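Local structure of mediator of RNA polymerase II transcription subunit 18 (Schizosaccharomyces pombe, 3C0T) at residues Gln2-Leu7 with Asp92-Arg97; Leu33-Val38 with Ser121-Ile126; Asn75-Met80 with Lys103-Ser108; Phe132-Thr137 with Thr190-Leu195. The protein acts as a subunit of the Mediator complex, a coactivator that conveys information from gene-specific regulatory proteins to the basal RNA polymerase II transcription machinery. All coordinates share one frame; numbering follows the deposited sequence.

Contact 1 (Gln2-Leu7 with Asp92-Arg97); sequences QELYLL and DKCGIR
E3 and R97 face each other as a hydrogen-bonded pair of two antiparallel strands, part of the closed antiparallel beta barrel of the Med18 fold. The backbone is tied in both directions there, E3 N meeting R97 O at 2.9 Å, and again at Y5 and G95; L4 and I96 form the non-hydrogen-bonded pair between them. The E3 and R97 side chains run side by side on the same face of the sheet. Their salt bridge joins R97 NH2 to E3 OE2 at 3.0 Å on the syn side, though well out of the carboxylate plane; NE adds a weak bond to the same oxygen. R97 CG sits between the backbone N and the carbonyl carbon (chi1 64°), and the arm extends from there to NE. On this face too, the Y5 ring lies over G95, whose CA is 4.0 Å from the ring centroid in a CH-pi contact; glycine, without a side chain, lets the ring lie directly against the backbone. The phenol OH is held by V205 O. L4 and I96 occupy the other face, where A185 and L189 of helix 179-196 cover L4. Beside them, Q2 crosses I96 obliquely, its CG 3.5 Å from I96 CG2.

Contact 2 (Leu33-Val38 with Ser121-Ile126); sequences LEFWVV and SHEYII
Set against I126 CB of the facing strand, E34 OE1 is gripped by two donors. W36 NE1 reaches it at 3.0 Å, from above the carboxylate plane but close to the plane of the indole, and R139 adds a salt bridge. The indole in turn packs against Y124 and I126: W36 CB stands over the Y124 ring, 3.9 Å from its centroid, the two ring planes are nearly parallel but slid apart, and I126 CG1 comes within 3.7 Å of W36 CD1. An alanine at W36 would probably leave E34 OE1 without its indole donor and open a gap beside I126 CG1. These side chains share one face of two long antiparallel strands of the barrel, joined by backbone bonds such as W36 N to Y124 O at 2.8 Å. On the other face the E123 carboxylate, paired with R150, stands almost perpendicular to the F35 ring and brings OE1 to its edge, 3.6 Å from F35 CE2. S121 and H122 together face V38 in a classic beta bulge. V38 CB lies over the H122 imidazole, which is held at ND1 by S121 OG, 2.7 Å away, while NE2 bonds the backbone of another protein's chain.

Contact 3 (Asn75-Met80 with Lys103-Ser108); sequences NTQWSM and KLTNGS
W78 and L104 satisfy each other's backbone in both directions. L104 N reaches W78 O at 2.8 Å, while W78 N bonds L104 O at 3.1 Å. S79 turns the other way, its backbone hydrogen-bonded to C59 of strand 56-61, whereas M80 continues the pairing with strand 95-104 through A102. The W78 indole NE1 is taken by S73 O, and T76 OG1 by W72 O, both within the chain that leads into the strand. Apolar atoms fill in around the polar frame. L104 CD2 lies 3.8 Å from W78 CB, and M80 crosses L104 at about a right angle, with SD 3.7 Å from L104 CD1; a bend at chi3 (67°) places M80 CE near the same methyl. V109 of helix 109-115 touches both W78 and L104. On the exposed face K103 CG comes within 3.6 Å of S79 OG. The pairing closes the open end of the beta hairpin made by strands 78-83 and 95-104.

Contact 4 (Phe132-Thr137 with Thr190-Leu195); sequences FFFDTT and TKVKTL
V192 CG2 pushes against T136 OG1 at 3.1 Å, a tight methyl-to-hydroxyl contact at the last residue of a type I' beta turn running from F133 to T136. Of polar bonds there are none across the interface; they serve the turn itself. F133 O accepts twice, from T136 N at 2.8 Å and from T136 OG1 at 2.9 Å, the hydroxyl being placed between the backbone N and the carbonyl carbon (chi1 73°). An alanine at T136 would probably leave F133 O with the turn amide but without the hydroxyl, and open a gap beside V192 CG2. The aromatic contacts come next. K191 crosses F134 at about a right angle and lays its CD over one ring face, 3.8 Å from the centroid in a CH-pi contact, while V192 CG2 meets the same ring at its edge. Purely apolar packing completes the contact: L195 CD1 approaches F133 CD2 at 3.6 Å and also nears F134 CE1. The turn links strands 118-133 and 136-146 and rests on one flank of helix 179-196, where V192 also touches V169 of strand 165-173, N188, one turn earlier in the helix, packs on F134, and L26 touches both F133 and L195.

How the contacts relate
All four contacts reach one antiparallel sheet that closes into a barrel; contact 4 sets a helix against one of its turns. Contact 1 joins the first strand to strand 95-104, whose far end forms contact 3 about 28 Å away, centre to centre, across the chain's middle. Contact 2 pairs strands 27-41 and 118-133; its centre is about 14 Å from that of contact 3, and F35 and V37 touch the W78 indole. Strand 118-133 runs on to contact 4, whose centre lies about 27 Å from that of contact 2 and about 13 Å from that of contact 1, where L6 meets K193 of helix 179-196. Contacts 1 and 2 interleave, each joining strands over 80 residues apart, so sequence-distant strands close the barrel.

Contact 1 (Gln2-Leu7 with Asp92-Arg97)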
loop_
_atom_site.group_PDB
_atom_site.type_symbol
_atom_site.label_atom_id
_atom_site.label_comp_id
_atom_site.label_asym_id
_atom_site.label_seq_id
_atom_site.Cartn_x
_atom_site.Cartn_y
_atom_site.Cartn_z
ATOM N N GLN A 2 3.601 14.727 -1.145
ATOM C CA GLN A 2 4.837 13.961 -1.201
ATOM C C GLN A 2 4.871 12.866 -0.140
ATOM O O GLN A 2 4.620 13.124 1.038
ATOM C CB GLN A 2 6.022 14.910 -0.995
ATOM C CG GLN A 2 7.206 14.696 -1.923
ATOM C CD GLN A 2 6.876 14.989 -3.372
ATOM O OE1 GLN A 2 6.271 16.008 -3.682
ATOM N NE2 GLN A 2 7.281 14.097 -4.270
ATOM N N GLU A 3 5.173 11.640 -0.559
ATOM C CA GLU A 3 5.265 10.534 0.383
ATOM C C GLU A 3 6.722 10.119 0.579
ATOM O O GLU A 3 7.396 9.735 -0.377
ATOM C CB GLU A 3 4.460 9.317 -0.106
ATOM C CG GLU A 3 4.585 8.107 0.830
ATOM C CD GLU A 3 3.730 6.917 0.406
ATOM O OE1 GLU A 3 2.495 7.059 0.335
ATOM O OE2 GLU A 3 4.296 5.834 0.146
ATOM N N LEU A 4 7.209 10.219 1.813
ATOM C CA LEU A 4 8.574 9.798 2.126
ATOM C C LEU A 4 8.381 8.422 2.775
ATOM O O LEU A 4 7.499 8.251 3.624
ATOM C CB LEU A 4 9.248 10.786 3.087
ATOM C CG LEU A 4 9.445 12.201 2.519
ATOM C CD1 LEU A 4 8.123 12.974 2.596
ATOM C CD2 LEU A 4 10.530 12.940 3.311
ATOM N N TYR A 5 9.192 7.440 2.390
ATOM C CA TYR A 5 8.976 6.104 2.924
ATOM C C TYR A 5 10.194 5.202 2.984
ATOM O O TYR A 5 11.255 5.519 2.463
ATOM C CB TYR A 5 7.923 5.414 2.060
ATOM C CG TYR A 5 8.439 5.165 0.660
ATOM C CD1 TYR A 5 9.104 3.977 0.344
ATOM C CD2 TYR A 5 8.336 6.148 -0.328
ATOM C CE1 TYR A 5 9.660 3.774 -0.916
ATOM C CE2 TYR A 5 8.889 5.958 -1.601
ATOM C CZ TYR A 5 9.553 4.771 -1.884
ATOM O OH TYR A 5 10.133 4.579 -3.117
ATOM N N LEU A 6 9.994 4.047 3.610
ATOM C CA LEU A 6 11.011 3.012 3.739
ATOM C C LEU A 6 10.255 1.706 3.609
ATOM O O LEU A 6 9.108 1.603 4.054
ATOM C CB LEU A 6 11.702 3.080 5.102
ATOM C CG LEU A 6 12.641 4.271 5.302
ATOM C CD1 LEU A 6 13.189 4.261 6.721
ATOM C CD2 LEU A 6 13.778 4.197 4.282
ATOM N N LEU A 7 10.880 0.719 2.986
ATOM C CA LEU A 7 10.243 -0.572 2.798
ATOM C C LEU A 7 11.094 -1.711 3.344
ATOM O O LEU A 7 12.324 -1.641 3.354
ATOM C CB LEU A 7 9.956 -0.807 1.314
ATOM C CG LEU A 7 8.708 -0.161 0.708
ATOM C CD1 LEU A 7 8.717 -0.373 -0.788
ATOM C CD2 LEU A 7 7.453 -0.774 1.306
ATOM N N ASP A 92 20.301 4.772 -0.437
ATOM C CA ASP A 92 20.929 5.017 0.864
ATOM C C ASP A 92 20.260 6.176 1.607
ATOM O O ASP A 92 20.774 6.689 2.602
ATOM C CB ASP A 92 22.428 5.294 0.688
ATOM C CG ASP A 92 23.206 4.053 0.262
ATOM O OD1 ASP A 92 24.423 4.177 -0.000
ATOM O OD2 ASP A 92 22.605 2.953 0.191
ATOM N N LYS A 93 19.095 6.568 1.109
ATOM C CA LYS A 93 18.311 7.641 1.699
ATOM C C LYS A 93 16.870 7.126 1.643
ATOM O O LYS A 93 16.604 6.132 0.967
ATOM C CB LYS A 93 18.487 8.909 0.861
ATOM C CG LYS A 93 18.493 10.194 1.661
ATOM C CD LYS A 93 19.258 11.293 0.931
ATOM C CE LYS A 93 19.123 12.641 1.645
ATOM N NZ LYS A 93 19.527 12.596 3.086
ATOM N N CYS A 94 15.946 7.763 2.357
ATOM C CA CYS A 94 14.554 7.309 2.321
ATOM C C CYS A 94 13.963 7.594 0.938
ATOM O O CYS A 94 14.399 8.513 0.249
ATOM C CB CYS A 94 13.720 8.026 3.382
ATOM S SG CYS A 94 13.199 9.687 2.901
ATOM N N GLY A 95 12.975 6.809 0.528
ATOM C CA GLY A 95 12.378 7.031 -0.772
ATOM C C GLY A 95 11.381 8.173 -0.764
ATOM O O GLY A 95 10.835 8.524 0.282
ATOM N N ILE A 96 11.153 8.764 -1.932
ATOM C CA ILE A 96 10.192 9.852 -2.079
ATOM C C ILE A 96 9.416 9.665 -3.379
ATOM O O ILE A 96 10.005 9.382 -4.427
ATOM C CB ILE A 96 10.870 11.245 -2.144
ATOM C CG1 ILE A 96 11.682 11.510 -0.880
ATOM C CG2 ILE A 96 9.802 12.333 -2.275
ATOM C CD1 ILE A 96 12.324 12.887 -0.864
ATOM N N ARG A 97 8.097 9.814 -3.313
ATOM C CA ARG A 97 7.277 9.688 -4.505
ATOM C C ARG A 97 6.049 10.573 -4.377
ATOM O O ARG A 97 5.546 10.793 -3.277
ATOM C CB ARG A 97 6.841 8.242 -4.723
ATOM C CG ARG A 97 5.947 7.718 -3.639
ATOM C CD ARG A 97 5.356 6.392 -4.015
ATOM N NE ARG A 97 4.458 5.922 -2.968
ATOM C CZ ARG A 97 3.561 4.957 -3.128
ATOM N NH1 ARG A 97 3.437 4.352 -4.299
ATOM N NH2 ARG A 97 2.784 4.605 -2.115
#

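Contact 2 (Leu33-Val38 with Ser121-Ile126)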
loop_
_atom_site.group_PDB
_atom_site.type_symbol
_atom_site.label_atom_id
_atom_site.label_comp_id
_atom_site.label_asym_id
_atom_site.label_seq_id
_atom_site.Cartn_x
_atom_site.Cartn_y
_atom_site.Cartn_z
ATOM N N LEU A 33 -7.906 -3.495 6.237
ATOM C CA LEU A 33 -8.501 -4.416 5.271
ATOM C C LEU A 33 -9.083 -3.522 4.179
ATOM O O LEU A 33 -10.151 -2.936 4.353
ATOM C CB LEU A 33 -9.595 -5.284 5.893
ATOM C CG LEU A 33 -9.975 -6.439 4.952
ATOM C CD1 LEU A 33 -8.800 -7.411 4.847
ATOM C CD2 LEU A 33 -11.210 -7.167 5.467
ATOM N N GLU A 34 -8.363 -3.413 3.064
ATOM C CA GLU A 34 -8.778 -2.553 1.955
ATOM C C GLU A 34 -8.946 -3.289 0.630
ATOM O O GLU A 34 -8.237 -4.258 0.347
ATOM C CB GLU A 34 -7.744 -1.433 1.749
ATOM C CG GLU A 34 -7.330 -0.711 3.025
ATOM C CD GLU A 34 -6.088 0.158 2.849
ATOM O OE1 GLU A 34 -5.188 -0.205 2.053
ATOM O OE2 GLU A 34 -5.997 1.199 3.535
ATOM N N PHE A 35 -9.887 -2.818 -0.181
ATOM C CA PHE A 35 -10.106 -3.396 -1.498
ATOM C C PHE A 35 -9.614 -2.334 -2.484
ATOM O O PHE A 35 -10.080 -1.190 -2.461
ATOM C CB PHE A 35 -11.591 -3.678 -1.739
ATOM C CG PHE A 35 -11.843 -4.680 -2.828
ATOM C CD1 PHE A 35 -12.200 -5.993 -2.520
ATOM C CD2 PHE A 35 -11.684 -4.328 -4.162
ATOM C CE1 PHE A 35 -12.393 -6.944 -3.532
ATOM C CE2 PHE A 35 -11.873 -5.272 -5.184
ATOM C CZ PHE A 35 -12.227 -6.582 -4.864
ATOM N N TRP A 36 -8.658 -2.710 -3.328
ATOM C CA TRP A 36 -8.098 -1.794 -4.313
ATOM C C TRP A 36 -8.430 -2.234 -5.723
ATOM O O TRP A 36 -8.274 -3.409 -6.061
ATOM C CB TRP A 36 -6.569 -1.734 -4.208
ATOM C CG TRP A 36 -6.037 -1.041 -3.002
ATOM C CD1 TRP A 36 -5.900 -1.566 -1.749
ATOM C CD2 TRP A 36 -5.561 0.312 -2.927
ATOM N NE1 TRP A 36 -5.369 -0.629 -0.905
ATOM C CE2 TRP A 36 -5.147 0.532 -1.598
ATOM C CE3 TRP A 36 -5.443 1.357 -3.855
ATOM C CZ2 TRP A 36 -4.618 1.757 -1.163
ATOM C CZ3 TRP A 36 -4.919 2.582 -3.425
ATOM C CH2 TRP A 36 -4.509 2.767 -2.088
ATOM N N VAL A 37 -8.882 -1.292 -6.544
ATOM C CA VAL A 37 -9.165 -1.578 -7.948
ATOM C C VAL A 37 -8.402 -0.494 -8.713
ATOM O O VAL A 37 -8.501 0.697 -8.401
ATOM C CB VAL A 37 -10.691 -1.521 -8.283
ATOM C CG1 VAL A 37 -11.486 -2.163 -7.165
ATOM C CG2 VAL A 37 -11.140 -0.094 -8.499
ATOM N N VAL A 38 -7.613 -0.914 -9.693
ATOM C CA VAL A 38 -6.816 0.023 -10.464
ATOM C C VAL A 38 -7.329 0.172 -11.892
ATOM O O VAL A 38 -7.685 -0.813 -12.532
ATOM C CB VAL A 38 -5.341 -0.438 -10.479
ATOM C CG1 VAL A 38 -4.479 0.563 -11.228
ATOM C CG2 VAL A 38 -4.844 -0.617 -9.049
ATOM N N SER A 121 -7.859 -2.417 -14.876
ATOM C CA SER A 121 -6.564 -3.063 -15.051
ATOM C C SER A 121 -6.480 -4.298 -14.151
ATOM O O SER A 121 -6.471 -5.433 -14.631
ATOM C CB SER A 121 -5.430 -2.099 -14.702
ATOM O OG SER A 121 -4.176 -2.764 -14.750
ATOM N N HIS A 122 -6.427 -4.069 -12.841
ATOM C CA HIS A 122 -6.348 -5.163 -11.874
ATOM C C HIS A 122 -6.898 -4.736 -10.519
ATOM O O HIS A 122 -7.186 -3.559 -10.291
ATOM C CB HIS A 122 -4.899 -5.623 -11.704
ATOM C CG HIS A 122 -3.959 -4.525 -11.314
ATOM N ND1 HIS A 122 -3.640 -3.482 -12.161
ATOM C CD2 HIS A 122 -3.271 -4.302 -10.169
ATOM C CE1 HIS A 122 -2.795 -2.668 -11.554
ATOM N NE2 HIS A 122 -2.554 -3.142 -10.345
ATOM N N GLU A 123 -7.047 -5.705 -9.623
ATOM C CA GLU A 123 -7.548 -5.431 -8.290
ATOM C C GLU A 123 -6.918 -6.383 -7.288
ATOM O O GLU A 123 -6.462 -7.472 -7.644
ATOM C CB GLU A 123 -9.067 -5.590 -8.242
ATOM C CG GLU A 123 -9.555 -7.007 -8.539
ATOM C CD GLU A 123 -11.056 -7.142 -8.381
ATOM O OE1 GLU A 123 -11.769 -6.149 -8.627
ATOM O OE2 GLU A 123 -11.529 -8.238 -8.022
ATOM N N TYR A 124 -6.887 -5.960 -6.031
ATOM C CA TYR A 124 -6.337 -6.795 -4.976
ATOM C C TYR A 124 -6.832 -6.316 -3.626
ATOM O O TYR A 124 -7.496 -5.278 -3.511
ATOM C CB TYR A 124 -4.794 -6.802 -5.001
ATOM C CG TYR A 124 -4.163 -5.433 -5.000
ATOM C CD1 TYR A 124 -4.003 -4.723 -6.185
ATOM C CD2 TYR A 124 -3.759 -4.828 -3.804
ATOM C CE1 TYR A 124 -3.462 -3.443 -6.189
ATOM C CE2 TYR A 124 -3.211 -3.548 -3.791
ATOM C CZ TYR A 124 -3.066 -2.859 -4.991
ATOM O OH TYR A 124 -2.518 -1.596 -5.000
ATOM N N ILE A 125 -6.506 -7.090 -2.605
ATOM C CA ILE A 125 -6.917 -6.789 -1.252
ATOM C C ILE A 125 -5.692 -6.652 -0.355
ATOM O O ILE A 125 -4.717 -7.389 -0.510
ATOM C CB ILE A 125 -7.840 -7.913 -0.726
ATOM C CG1 ILE A 125 -9.209 -7.797 -1.401
ATOM C CG2 ILE A 125 -7.947 -7.853 0.798
ATOM C CD1 ILE A 125 -10.164 -8.932 -1.072
ATOM N N ILE A 126 -5.731 -5.681 0.553
ATOM C CA ILE A 126 -4.631 -5.478 1.487
ATOM C C ILE A 126 -5.114 -5.847 2.883
ATOM O O ILE A 126 -6.136 -5.337 3.369
ATOM C CB ILE A 126 -4.122 -4.012 1.526
ATOM C CG1 ILE A 126 -3.500 -3.617 0.179
ATOM C CG2 ILE A 126 -3.065 -3.865 2.620
ATOM C CD1 ILE A 126 -2.383 -4.539 -0.284
#

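Contact 3 (Asn75-Met80 with Lys103-Ser108)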
loop_
_atom_site.group_PDB
_atom_site.type_symbol
_atom_site.label_atom_id
_atom_site.label_comp_id
_atom_site.label_asym_id
_atom_site.label_seq_id
_atom_site.Cartn_x
_atom_site.Cartn_y
_atom_site.Cartn_z
ATOM N N ASN A 75 -22.290 1.053 -2.045
ATOM C CA ASN A 75 -22.538 1.596 -0.713
ATOM C C ASN A 75 -21.236 1.961 -0.000
ATOM O O ASN A 75 -21.161 1.883 1.229
ATOM C CB ASN A 75 -23.302 0.580 0.142
ATOM C CG ASN A 75 -24.768 0.495 -0.226
ATOM O OD1 ASN A 75 -25.117 0.200 -1.369
ATOM N ND2 ASN A 75 -25.637 0.759 0.745
ATOM N N THR A 76 -20.216 2.361 -0.760
ATOM C CA THR A 76 -18.934 2.715 -0.154
ATOM C C THR A 76 -18.365 4.039 -0.619
ATOM O O THR A 76 -18.757 4.597 -1.649
ATOM C CB THR A 76 -17.826 1.670 -0.445
ATOM O OG1 THR A 76 -18.355 0.347 -0.332
ATOM C CG2 THR A 76 -16.676 1.830 0.553
ATOM N N GLN A 77 -17.416 4.522 0.169
ATOM C CA GLN A 77 -16.709 5.744 -0.132
ATOM C C GLN A 77 -15.372 5.236 -0.659
ATOM O O GLN A 77 -14.762 4.346 -0.063
ATOM C CB GLN A 77 -16.506 6.565 1.142
ATOM C CG GLN A 77 -15.881 7.930 0.905
ATOM C CD GLN A 77 -15.898 8.806 2.144
ATOM O OE1 GLN A 77 -15.534 9.980 2.089
ATOM N NE2 GLN A 77 -16.321 8.237 3.271
ATOM N N TRP A 78 -14.936 5.772 -1.788
ATOM C CA TRP A 78 -13.670 5.361 -2.369
ATOM C C TRP A 78 -12.665 6.482 -2.318
ATOM O O TRP A 78 -13.003 7.638 -2.540
ATOM C CB TRP A 78 -13.831 4.972 -3.839
ATOM C CG TRP A 78 -14.615 3.737 -4.092
ATOM C CD1 TRP A 78 -15.970 3.633 -4.213
ATOM C CD2 TRP A 78 -14.092 2.419 -4.273
ATOM N NE1 TRP A 78 -16.324 2.329 -4.464
ATOM C CE2 TRP A 78 -15.189 1.563 -4.508
ATOM C CE3 TRP A 78 -12.800 1.878 -4.265
ATOM C CZ2 TRP A 78 -15.034 0.189 -4.729
ATOM C CZ3 TRP A 78 -12.645 0.516 -4.483
ATOM C CH2 TRP A 78 -13.758 -0.313 -4.715
ATOM N N SER A 79 -11.425 6.143 -2.006
ATOM C CA SER A 79 -10.369 7.132 -2.021
ATOM C C SER A 79 -9.737 6.875 -3.380
ATOM O O SER A 79 -9.558 5.724 -3.790
ATOM C CB SER A 79 -9.371 6.890 -0.898
ATOM O OG SER A 79 -9.888 7.368 0.329
ATOM N N MET A 80 -9.427 7.942 -4.096
ATOM C CA MET A 80 -8.854 7.810 -5.421
ATOM C C MET A 80 -7.419 8.312 -5.411
ATOM O O MET A 80 -7.154 9.456 -5.046
ATOM C CB MET A 80 -9.714 8.597 -6.398
ATOM C CG MET A 80 -9.484 8.290 -7.848
ATOM S SD MET A 80 -10.905 8.888 -8.791
ATOM C CE MET A 80 -10.727 10.639 -8.572
ATOM N N LYS A 103 -11.212 11.825 -2.222
ATOM C CA LYS A 103 -12.229 10.855 -1.823
ATOM C C LYS A 103 -13.519 11.114 -2.588
ATOM O O LYS A 103 -14.007 12.242 -2.609
ATOM C CB LYS A 103 -12.492 10.966 -0.325
ATOM C CG LYS A 103 -11.263 10.726 0.524
ATOM C CD LYS A 103 -11.576 10.846 2.007
ATOM C CE LYS A 103 -10.347 10.538 2.849
ATOM N NZ LYS A 103 -10.628 10.674 4.308
ATOM N N LEU A 104 -14.077 10.087 -3.221
ATOM C CA LEU A 104 -15.308 10.295 -3.972
ATOM C C LEU A 104 -16.420 9.308 -3.662
ATOM O O LEU A 104 -16.174 8.135 -3.392
ATOM C CB LEU A 104 -15.021 10.312 -5.476
ATOM C CG LEU A 104 -14.681 9.033 -6.235
ATOM C CD1 LEU A 104 -14.347 9.400 -7.677
ATOM C CD2 LEU A 104 -13.510 8.325 -5.585
ATOM N N THR A 105 -17.650 9.813 -3.709
ATOM C CA THR A 105 -18.854 9.037 -3.427
ATOM C C THR A 105 -19.988 9.379 -4.404
ATOM O O THR A 105 -19.807 10.201 -5.305
ATOM C CB THR A 105 -19.333 9.295 -1.982
ATOM O OG1 THR A 105 -19.312 10.704 -1.709
ATOM C CG2 THR A 105 -18.427 8.596 -0.995
ATOM N N ASN A 106 -21.141 8.731 -4.213
ATOM C CA ASN A 106 -22.351 8.916 -5.034
ATOM C C ASN A 106 -22.592 7.877 -6.139
ATOM O O ASN A 106 -22.067 7.999 -7.249
ATOM C CB ASN A 106 -22.382 10.320 -5.658
ATOM C CG ASN A 106 -22.960 11.362 -4.722
ATOM O OD1 ASN A 106 -22.573 11.450 -3.552
ATOM N ND2 ASN A 106 -23.891 12.167 -5.235
ATOM N N GLY A 107 -23.403 6.865 -5.831
ATOM C CA GLY A 107 -23.727 5.833 -6.806
ATOM C C GLY A 107 -22.662 4.773 -7.032
ATOM O O GLY A 107 -22.451 3.892 -6.193
ATOM N N SER A 108 -21.994 4.849 -8.179
ATOM C CA SER A 108 -20.942 3.899 -8.516
ATOM C C SER A 108 -19.748 4.613 -9.139
ATOM O O SER A 108 -19.722 4.870 -10.347
ATOM C CB SER A 108 -21.474 2.838 -9.482
ATOM O OG SER A 108 -20.451 1.931 -9.855
#

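Contact 4 (Phe132-Thr137 with Thr190-Leu195)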
loop_
_atom_site.group_PDB
_atom_site.type_symbol
_atom_site.label_atom_id
_atom_site.label_comp_id
_atom_site.label_asym_id
_atom_site.label_seq_id
_atom_site.Cartn_x
_atom_site.Cartn_y
_atom_site.Cartn_z
ATOM N N PHE A 132 1.771 3.645 14.631
ATOM C CA PHE A 132 2.147 5.053 14.491
ATOM C C PHE A 132 3.215 5.412 15.517
ATOM O O PHE A 132 3.223 4.880 16.628
ATOM C CB PHE A 132 0.938 5.978 14.715
ATOM C CG PHE A 132 -0.360 5.424 14.196
ATOM C CD1 PHE A 132 -1.067 4.465 14.929
ATOM C CD2 PHE A 132 -0.852 5.811 12.944
ATOM C CE1 PHE A 132 -2.252 3.885 14.413
ATOM C CE2 PHE A 132 -2.035 5.241 12.418
ATOM C CZ PHE A 132 -2.732 4.277 13.154
ATOM N N PHE A 133 4.111 6.318 15.137
ATOM C CA PHE A 133 5.166 6.788 16.028
ATOM C C PHE A 133 5.981 7.874 15.315
ATOM O O PHE A 133 6.148 7.834 14.087
ATOM C CB PHE A 133 6.069 5.625 16.451
ATOM C CG PHE A 133 6.529 5.707 17.881
ATOM C CD1 PHE A 133 5.603 5.727 18.924
ATOM C CD2 PHE A 133 7.887 5.767 18.192
ATOM C CE1 PHE A 133 6.021 5.807 20.264
ATOM C CE2 PHE A 133 8.319 5.846 19.528
ATOM C CZ PHE A 133 7.376 5.866 20.564
ATOM N N PHE A 134 6.464 8.853 16.083
ATOM C CA PHE A 134 7.251 9.957 15.533
ATOM C C PHE A 134 6.585 10.559 14.315
ATOM O O PHE A 134 7.257 10.895 13.333
ATOM C CB PHE A 134 8.657 9.482 15.148
ATOM C CG PHE A 134 9.541 9.193 16.326
ATOM C CD1 PHE A 134 10.150 7.950 16.468
ATOM C CD2 PHE A 134 9.759 10.168 17.301
ATOM C CE1 PHE A 134 10.971 7.678 17.568
ATOM C CE2 PHE A 134 10.571 9.912 18.402
ATOM C CZ PHE A 134 11.180 8.667 18.540
ATOM N N ASP A 135 5.262 10.684 14.369
ATOM C CA ASP A 135 4.513 11.247 13.254
ATOM C C ASP A 135 4.634 10.496 11.934
ATOM O O ASP A 135 4.496 11.083 10.859
ATOM C CB ASP A 135 4.933 12.689 13.025
ATOM C CG ASP A 135 3.938 13.657 13.567
ATOM O OD1 ASP A 135 3.817 13.751 14.813
ATOM O OD2 ASP A 135 3.267 14.312 12.735
ATOM N N THR A 136 4.918 9.204 12.005
ATOM C CA THR A 136 5.015 8.406 10.792
ATOM C C THR A 136 4.091 7.212 10.983
ATOM O O THR A 136 3.689 6.900 12.107
ATOM C CB THR A 136 6.447 7.882 10.543
ATOM O OG1 THR A 136 6.733 6.836 11.479
ATOM C CG2 THR A 136 7.463 8.995 10.702
ATOM N N THR A 137 3.754 6.549 9.885
ATOM C CA THR A 137 2.887 5.389 9.930
ATOM C C THR A 137 3.688 4.175 9.495
ATOM O O THR A 137 4.470 4.238 8.540
ATOM C CB THR A 137 1.688 5.549 8.974
ATOM O OG1 THR A 137 0.880 6.651 9.400
ATOM C CG2 THR A 137 0.835 4.280 8.960
ATOM N N THR A 190 14.060 8.430 9.879
ATOM C CA THR A 190 15.330 7.946 10.408
ATOM C C THR A 190 15.183 7.429 11.838
ATOM O O THR A 190 15.782 6.423 12.201
ATOM C CB THR A 190 16.408 9.049 10.357
ATOM O OG1 THR A 190 16.830 9.222 9.001
ATOM C CG2 THR A 190 17.613 8.682 11.207
ATOM N N LYS A 191 14.384 8.118 12.641
ATOM C CA LYS A 191 14.158 7.706 14.016
ATOM C C LYS A 191 13.440 6.347 14.050
ATOM O O LYS A 191 13.827 5.451 14.800
ATOM C CB LYS A 191 13.302 8.745 14.749
ATOM C CG LYS A 191 13.885 10.162 14.812
ATOM C CD LYS A 191 12.988 11.030 15.684
ATOM C CE LYS A 191 13.479 12.465 15.809
ATOM N NZ LYS A 191 13.110 13.322 14.656
ATOM N N VAL A 192 12.390 6.204 13.241
ATOM C CA VAL A 192 11.631 4.960 13.194
ATOM C C VAL A 192 12.513 3.826 12.670
ATOM O O VAL A 192 12.443 2.705 13.154
ATOM C CB VAL A 192 10.377 5.115 12.291
ATOM C CG1 VAL A 192 9.588 3.812 12.238
ATOM C CG2 VAL A 192 9.508 6.234 12.823
ATOM N N LYS A 193 13.355 4.129 11.688
ATOM C CA LYS A 193 14.249 3.131 11.118
ATOM C C LYS A 193 15.146 2.493 12.180
ATOM O O LYS A 193 15.229 1.263 12.264
ATOM C CB LYS A 193 15.125 3.761 10.034
ATOM C CG LYS A 193 16.032 2.784 9.284
ATOM C CD LYS A 193 17.016 3.548 8.406
ATOM C CE LYS A 193 17.533 2.711 7.241
ATOM N NZ LYS A 193 18.243 1.476 7.676
ATOM N N THR A 194 15.825 3.306 12.989
ATOM C CA THR A 194 16.699 2.727 14.000
ATOM C C THR A 194 15.869 2.067 15.093
ATOM O O THR A 194 16.304 1.101 15.716
ATOM C CB THR A 194 17.689 3.775 14.627
ATOM O OG1 THR A 194 17.341 4.028 15.993
ATOM C CG2 THR A 194 17.670 5.058 13.852
ATOM N N LEU A 195 14.667 2.570 15.320
ATOM C CA LEU A 195 13.816 1.962 16.335
ATOM C C LEU A 195 13.401 0.535 15.919
ATOM O O LEU A 195 13.174 -0.313 16.780
ATOM C CB LEU A 195 12.558 2.806 16.562
ATOM C CG LEU A 195 12.157 3.123 18.005
ATOM C CD1 LEU A 195 10.700 3.571 18.030
ATOM C CD2 LEU A 195 12.336 1.912 18.879
#